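Side-chain contacts in Syntaxin1 (PDB 2XHE), which probably acts as a membrane-bound SNAP receptor of the syntaxin family, pairing with other SNARE proteins in membrane fusion: residues G101-I104 with R105-K109; S144-F147 with V148-M151; R54-I57 with E58-E61. One frame throughout, in Å; residues are numbered along the deposited sequence.

Contact 1 (G101-I104 with R105-K109)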
loop_
_atom_site.group_PDB
_atom_site.type_symbol
_atom_site.label_atom_id
_atom_site.label_comp_id
_atom_site.label_asym_id
_atom_site.label_seq_id
_atom_site.Cartn_x
_atom_site.Cartn_y
_atom_site.Cartn_z
ATOM N N GLY B 101 -6.494 16.405 28.043
ATOM C CA GLY B 101 -7.376 16.355 26.894
ATOM C C GLY B 101 -7.804 17.728 26.398
ATOM O O GLY B 101 -7.641 18.041 25.220
ATOM N N ASN B 102 -8.349 18.548 27.290
ATOM C CA ASN B 102 -8.828 19.872 26.910
ATOM C C ASN B 102 -7.737 20.787 26.372
ATOM O O ASN B 102 -7.989 21.610 25.491
ATOM C CB ASN B 102 -9.577 20.536 28.067
ATOM C CG ASN B 102 -10.906 19.863 28.352
ATOM O OD1 ASN B 102 -11.175 19.445 29.478
ATOM N ND2 ASN B 102 -11.740 19.732 27.320
ATOM N N LYS B 103 -6.524 20.650 26.893
ATOM C CA LYS B 103 -5.427 21.464 26.399
ATOM C C LYS B 103 -5.132 21.052 24.963
ATOM O O LYS B 103 -5.045 21.895 24.074
ATOM C CB LYS B 103 -4.181 21.314 27.281
ATOM C CG LYS B 103 -3.531 22.648 27.704
ATOM C CD LYS B 103 -2.892 23.386 26.540
ATOM C CE LYS B 103 -3.184 24.886 26.589
ATOM N NZ LYS B 103 -2.517 25.581 27.724
ATOM N N ILE B 104 -4.990 19.748 24.748
ATOM C CA ILE B 104 -4.754 19.201 23.414
ATOM C C ILE B 104 -5.814 19.699 22.443
ATOM O O ILE B 104 -5.504 20.096 21.317
ATOM C CB ILE B 104 -4.780 17.656 23.415
ATOM C CG1 ILE B 104 -3.445 17.097 23.909
ATOM C CG2 ILE B 104 -5.058 17.138 22.027
ATOM C CD1 ILE B 104 -3.541 15.701 24.493
ATOM N N ARG B 105 -7.067 19.684 22.887
ATOM C CA ARG B 105 -8.153 20.124 22.025
ATOM C C ARG B 105 -8.058 21.620 21.723
ATOM O O ARG B 105 -8.354 22.065 20.610
ATOM C CB ARG B 105 -9.531 19.732 22.581
ATOM C CG ARG B 105 -10.671 20.353 21.794
ATOM C CD ARG B 105 -11.886 19.469 21.751
ATOM N NE ARG B 105 -12.323 19.078 23.085
ATOM C CZ ARG B 105 -13.599 18.926 23.424
ATOM N NH1 ARG B 105 -14.564 19.137 22.524
ATOM N NH2 ARG B 105 -13.913 18.566 24.664
ATOM N N ALA B 106 -7.622 22.393 22.703
ATOM C CA ALA B 106 -7.532 23.830 22.517
ATOM C C ALA B 106 -6.316 24.205 21.676
ATOM O O ALA B 106 -6.364 25.158 20.895
ATOM C CB ALA B 106 -7.510 24.537 23.855
ATOM N N ASP B 107 -5.227 23.460 21.841
ATOM C CA ASP B 107 -4.040 23.689 21.029
ATOM C C ASP B 107 -4.351 23.322 19.579
ATOM O O ASP B 107 -3.951 24.036 18.662
ATOM C CB ASP B 107 -2.820 22.906 21.550
ATOM C CG ASP B 107 -2.168 23.552 22.780
ATOM O OD1 ASP B 107 -2.286 24.784 22.967
ATOM O OD2 ASP B 107 -1.524 22.815 23.559
ATOM N N LEU B 108 -5.074 22.219 19.367
ATOM C CA LEU B 108 -5.488 21.846 18.009
ATOM C C LEU B 108 -6.365 22.931 17.376
ATOM O O LEU B 108 -6.021 23.464 16.321
ATOM C CB LEU B 108 -6.204 20.494 17.983
ATOM C CG LEU B 108 -5.301 19.278 18.181
ATOM C CD1 LEU B 108 -6.103 17.983 18.180
ATOM C CD2 LEU B 108 -4.174 19.249 17.148
ATOM N N LYS B 109 -7.485 23.263 18.024
ATOM C CA LYS B 109 -8.368 24.315 17.523
ATOM C C LYS B 109 -7.599 25.583 17.202
ATOM O O LYS B 109 -7.814 26.196 16.160
ATOM C CB LYS B 109 -9.520 24.606 18.490
ATOM C CG LYS B 109 -10.726 23.697 18.272
ATOM C CD LYS B 109 -11.835 23.940 19.282
ATOM C CE LYS B 109 -12.949 22.907 19.129
ATOM N NZ LYS B 109 -14.001 23.048 20.179
#
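Ile104 and Leu108 meet one helical turn apart, and their first torsions set this up. In Ile104 the CG1 branch lies beside its own backbone N (chi1 -80°), so CG2 falls beside the carbonyl carbon and faces the next turn. Leu108 CG lies beside its own backbone N (chi1 -73°) and folds back over the Ile104 carbonyl. The two side chains run side by side and point the same way, with Ile104 CG2 4.1 Å from Leu108 CD1. Leu108 N also donates to Ile104 O at 2.9 Å. This buried pair belongs to helix 80-116, the second helix of the three-helix N-terminal bundle of syntaxins (the Habc domain), and turns toward Phe147 and Ser144 of helix 131-171, while Ile104 also packs on Ile57 and Ile60 of helix 44-72. On another side of the helix the Lys103 chain is bent, and its CD passes 3.3 Å from Asp107 OD2. The charged atoms stay apart, with Lys103 NZ 4.8 Å from Asp107 OD1. The Asp107 carboxylate is instead taken by helix 44-72, in salt bridges to Arg49 and Arg52. Asp107 N donates to Lys103 O at 2.7 Å. The Asn102 amide runs alongside the Arg105 guanidinium, with the two planes 22° apart. Arg105 NH1 forms salt bridges to Glu231 and Asp235 of helix 214-237.

Contact 2 (S144-F147 with V148-M151)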
loop_
_atom_site.group_PDB
_atom_site.type_symbol
_atom_site.label_atom_id
_atom_site.label_comp_id
_atom_site.label_asym_id
_atom_site.label_seq_id
_atom_site.Cartn_x
_atom_site.Cartn_y
_atom_site.Cartn_z
ATOM N N SER B 144 -4.245 15.268 15.247
ATOM C CA SER B 144 -5.667 15.105 15.482
ATOM C C SER B 144 -6.033 13.629 15.409
ATOM O O SER B 144 -6.782 13.125 16.240
ATOM C CB SER B 144 -6.469 15.911 14.478
ATOM O OG SER B 144 -6.147 17.280 14.596
ATOM N N ARG B 145 -5.482 12.932 14.424
ATOM C CA ARG B 145 -5.703 11.499 14.320
ATOM C C ARG B 145 -5.114 10.799 15.532
ATOM O O ARG B 145 -5.829 10.094 16.243
ATOM C CB ARG B 145 -5.156 10.922 12.999
ATOM C CG ARG B 145 -5.990 11.289 11.751
ATOM C CD ARG B 145 -5.574 10.510 10.475
ATOM N NE ARG B 145 -4.269 10.920 9.948
ATOM C CZ ARG B 145 -4.021 12.095 9.363
ATOM N NH1 ARG B 145 -4.990 13.001 9.228
ATOM N NH2 ARG B 145 -2.794 12.372 8.918
ATOM N N LYS B 146 -3.823 11.006 15.782
ATOM C CA LYS B 146 -3.168 10.414 16.956
ATOM C C LYS B 146 -4.023 10.638 18.206
ATOM O O LYS B 146 -4.216 9.718 18.996
ATOM C CB LYS B 146 -1.742 10.954 17.145
ATOM C CG LYS B 146 -0.899 10.226 18.198
ATOM C CD LYS B 146 -0.605 8.770 17.825
ATOM C CE LYS B 146 -1.515 7.783 18.569
ATOM N NZ LYS B 146 -1.383 6.373 18.076
ATOM N N PHE B 147 -4.567 11.845 18.352
ATOM C CA PHE B 147 -5.436 12.175 19.480
ATOM C C PHE B 147 -6.745 11.359 19.580
ATOM O O PHE B 147 -7.027 10.780 20.633
ATOM C CB PHE B 147 -5.731 13.680 19.532
ATOM C CG PHE B 147 -6.511 14.090 20.744
ATOM C CD1 PHE B 147 -6.105 13.693 22.007
ATOM C CD2 PHE B 147 -7.653 14.858 20.629
ATOM C CE1 PHE B 147 -6.826 14.057 23.127
ATOM C CE2 PHE B 147 -8.375 15.226 21.749
ATOM C CZ PHE B 147 -7.966 14.821 22.992
ATOM N N VAL B 148 -7.536 11.324 18.504
ATOM C CA VAL B 148 -8.797 10.568 18.478
ATOM C C VAL B 148 -8.544 9.083 18.769
ATOM O O VAL B 148 -9.339 8.424 19.452
ATOM C CB VAL B 148 -9.566 10.749 17.115
ATOM C CG1 VAL B 148 -10.747 9.762 16.970
ATOM C CG2 VAL B 148 -10.071 12.182 16.949
ATOM N N LYS B 149 -7.426 8.565 18.265
ATOM C CA LYS B 149 -7.084 7.160 18.465
ATOM C C LYS B 149 -6.724 6.854 19.913
ATOM O O LYS B 149 -7.091 5.804 20.420
ATOM C CB LYS B 149 -5.957 6.727 17.521
ATOM C CG LYS B 149 -5.492 5.286 17.713
ATOM C CD LYS B 149 -4.262 4.963 16.852
ATOM C CE LYS B 149 -4.603 4.852 15.354
ATOM N NZ LYS B 149 -4.713 6.158 14.630
ATOM N N VAL B 150 -6.010 7.768 20.574
ATOM C CA VAL B 150 -5.655 7.596 21.987
ATOM C C VAL B 150 -6.893 7.695 22.842
ATOM O O VAL B 150 -7.103 6.884 23.740
ATOM C CB VAL B 150 -4.620 8.641 22.514
ATOM C CG1 VAL B 150 -4.366 8.416 23.985
ATOM C CG2 VAL B 150 -3.304 8.521 21.782
ATOM N N MET B 151 -7.713 8.695 22.564
ATOM C CA MET B 151 -8.916 8.892 23.354
ATOM C C MET B 151 -9.884 7.744 23.164
ATOM O O MET B 151 -10.707 7.461 24.026
ATOM C CB MET B 151 -9.584 10.223 23.019
ATOM C CG MET B 151 -8.737 11.418 23.434
ATOM S SD MET B 151 -8.033 11.252 25.104
ATOM C CE MET B 151 -9.356 11.951 26.095
#
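Four alpha-helical hydrogen bonds join the two turns, from Val148 N to Ser144 O at 3.0 Å through to Met151 N to Phe147 O at 2.9 Å. Phe147 and Met151 carry the side-chain contact. Phe147 has CG anti to its backbone N (chi1 -174°), which sets CG beside the carbonyl carbon and lets Met151 come over one face of the ring. Met151 bends at chi2 and chi3 and brings its CG over that face, 3.3 Å from Phe147 CE1. The sulfur is set further out. Met151 SD is 4.6 Å from the ring centroid and 52° off the normal, an oblique Met-aromatic contact. Both side chains are buried. The ring also meets Ile104 of helix 80-116 and Met232 of helix 214-237, Met151 reaches Leu229, Met232 and Phe233 on the latter, and Val150 packs against Ile57 and Ile64 of helix 44-72. With an alanine in place of Phe147, Met151 would probably lose the aromatic face it lies on, and a gap would be likely to open toward Ile104 and Met232.

The other flank is aliphatic and basic. Lys146 bends so that CE lies 3.8 Å from Val150 CG2. Lys146 NZ comes 3.4 Å from Lys149 CD, while the two ammonium groups stay apart, with Lys146 NZ 4.8 Å from Lys149 NZ. The buried Phe147, Val150 and Met151 and the more exposed Lys146 and Lys149 make this an amphipathic helix. Here helix 131-171 packs with 44-72 and 80-116 in the three-helix N-terminal bundle of syntaxins, with helix 214-237 against it, consistent with a closed form.

Contact 3 (R54-I57 with E58-E61); sequences RDNI and EDIE
The Asp59 carboxylate lies flat against the turn before it, with the Asp55 carbonyl oxygen under one face. Asp55 O is 3.4 Å from Asp59 CG. The first torsion explains this, since Asp59 CG sits beside its own backbone N (chi1 -77°) and so close to the carbonyl that this N uses. Asp59 N donates to Asp55 O at 2.9 Å. The other flat groups keep apart. The Asn56 amide approaches Asp59 only loosely, with Asn56 OD1 4.4 Å from Asp59 OD2. The carboxylates of Asp55 and Glu58 do not touch either, with Asp55 OD1 5.0 Å from Glu58 OE1. The Arg54 guanidinium leads away from the acids and is hydrogen-bonded by NH1 to Gln139 of helix 131-171.

Aliphatic parts lie over the backbone oxygens. Glu58 CG is 3.5 Å from Arg54 O, and Glu61 CG is 3.4 Å from Ile57 O. Ile60 N donates to Asn56 O at 2.7 Å. Asp55, Glu58, Asp59 and Glu61 make the outer side largely acidic, while Ile57 and Ile60 turn to the core. Ile60 and Asn56 face Leu100 and Ile104 of helix 80-116. Ile57 meets Lys146 and Val150 of helix 131-171 and also Ile104, so this first helix of the syntaxin bundle packs against both of the others.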
loop_
_atom_site.group_PDB
_atom_site.type_symbol
_atom_site.label_atom_id
_atom_site.label_comp_id
_atom_site.label_asym_id
_atom_site.label_seq_id
_atom_site.Cartn_x
_atom_site.Cartn_y
_atom_site.Cartn_z
ATOM N N ARG B 54 2.168 16.334 21.415
ATOM C CA ARG B 54 2.815 15.021 21.441
ATOM C C ARG B 54 3.010 14.577 22.888
ATOM O O ARG B 54 2.586 13.486 23.271
ATOM C CB ARG B 54 4.161 15.014 20.711
ATOM C CG ARG B 54 4.096 15.359 19.245
ATOM C CD ARG B 54 5.200 14.677 18.462
ATOM N NE ARG B 54 4.738 14.387 17.113
ATOM C CZ ARG B 54 4.462 15.321 16.210
ATOM N NH1 ARG B 54 4.637 16.604 16.522
ATOM N NH2 ARG B 54 4.013 14.975 14.999
ATOM N N ASP B 55 3.639 15.440 23.686
ATOM C CA ASP B 55 3.910 15.144 25.099
ATOM C C ASP B 55 2.656 14.824 25.916
ATOM O O ASP B 55 2.632 13.835 26.647
ATOM C CB ASP B 55 4.705 16.276 25.763
ATOM C CG ASP B 55 6.186 16.244 25.407
ATOM O OD1 ASP B 55 6.654 15.209 24.887
ATOM O OD2 ASP B 55 6.875 17.260 25.648
ATOM N N ASN B 56 1.624 15.656 25.796
ATOM C CA ASN B 56 0.369 15.400 26.487
ATOM C C ASN B 56 -0.227 14.059 26.079
ATOM O O ASN B 56 -0.679 13.296 26.942
ATOM C CB ASN B 56 -0.646 16.509 26.213
ATOM C CG ASN B 56 -0.300 17.806 26.903
ATOM O OD1 ASN B 56 0.657 17.879 27.669
ATOM N ND2 ASN B 56 -1.088 18.842 26.642
ATOM N N ILE B 57 -0.241 13.786 24.767
ATOM C CA ILE B 57 -0.764 12.522 24.239
ATOM C C ILE B 57 -0.064 11.328 24.897
ATOM O O ILE B 57 -0.727 10.440 25.438
ATOM C CB ILE B 57 -0.656 12.430 22.688
ATOM C CG1 ILE B 57 -1.720 13.282 22.007
ATOM C CG2 ILE B 57 -0.826 10.998 22.192
ATOM C CD1 ILE B 57 -1.537 13.342 20.509
ATOM N N GLU B 58 1.269 11.314 24.861
ATOM C CA GLU B 58 2.039 10.279 25.563
ATOM C C GLU B 58 1.663 10.183 27.054
ATOM O O GLU B 58 1.470 9.088 27.582
ATOM C CB GLU B 58 3.548 10.498 25.404
ATOM C CG GLU B 58 4.062 10.395 23.975
ATOM C CD GLU B 58 5.586 10.451 23.893
ATOM O OE1 GLU B 58 6.255 10.268 24.937
ATOM O OE2 GLU B 58 6.118 10.673 22.782
ATOM N N ASP B 59 1.557 11.328 27.726
ATOM C CA ASP B 59 1.108 11.357 29.115
ATOM C C ASP B 59 -0.232 10.645 29.256
ATOM O O ASP B 59 -0.357 9.695 30.033
ATOM C CB ASP B 59 1.000 12.795 29.630
ATOM C CG ASP B 59 2.360 13.404 29.975
ATOM O OD1 ASP B 59 3.349 12.642 30.091
ATOM O OD2 ASP B 59 2.438 14.646 30.130
ATOM N N ILE B 60 -1.228 11.102 28.496
ATOM C CA ILE B 60 -2.540 10.464 28.499
ATOM C C ILE B 60 -2.438 8.950 28.266
ATOM O O ILE B 60 -3.103 8.170 28.947
ATOM C CB ILE B 60 -3.486 11.088 27.457
ATOM C CG1 ILE B 60 -3.677 12.578 27.724
ATOM C CG2 ILE B 60 -4.833 10.381 27.458
ATOM C CD1 ILE B 60 -4.841 13.176 26.945
ATOM N N GLU B 61 -1.601 8.535 27.313
ATOM C CA GLU B 61 -1.425 7.111 27.015
ATOM C C GLU B 61 -1.047 6.296 28.243
ATOM O O GLU B 61 -1.590 5.216 28.461
ATOM C CB GLU B 61 -0.384 6.895 25.920
ATOM C CG GLU B 61 -0.907 7.157 24.527
ATOM C CD GLU B 61 -0.059 6.509 23.458
ATOM O OE1 GLU B 61 -0.367 5.355 23.082
ATOM O OE2 GLU B 61 0.912 7.151 22.997
#

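Each contact is one pair of turns on a different helix: contact 3 on 44-72, contact 1 on 80-116 and contact 2 on 131-171. All three are part core and part surface, and their buried sides meet. Ile104 CG2 touches Phe147 CD1 at 3.6 Å, Ile104 CD1 touches Ile60 CD1 at 3.8 Å, and Val150 CG2 touches Ile57 CG2 at 3.5 Å. Contact 2 adds an aromatic ring and a sulfur to its aliphatic Val150, whereas contacts 1 and 3 rely on aliphatic chains. Contact 3 is mostly acidic on its outer side and contact 2 basic. Contact 1 is mixed, and its Asp107 and Arg105 pair with charges on two other helices at the interfaces.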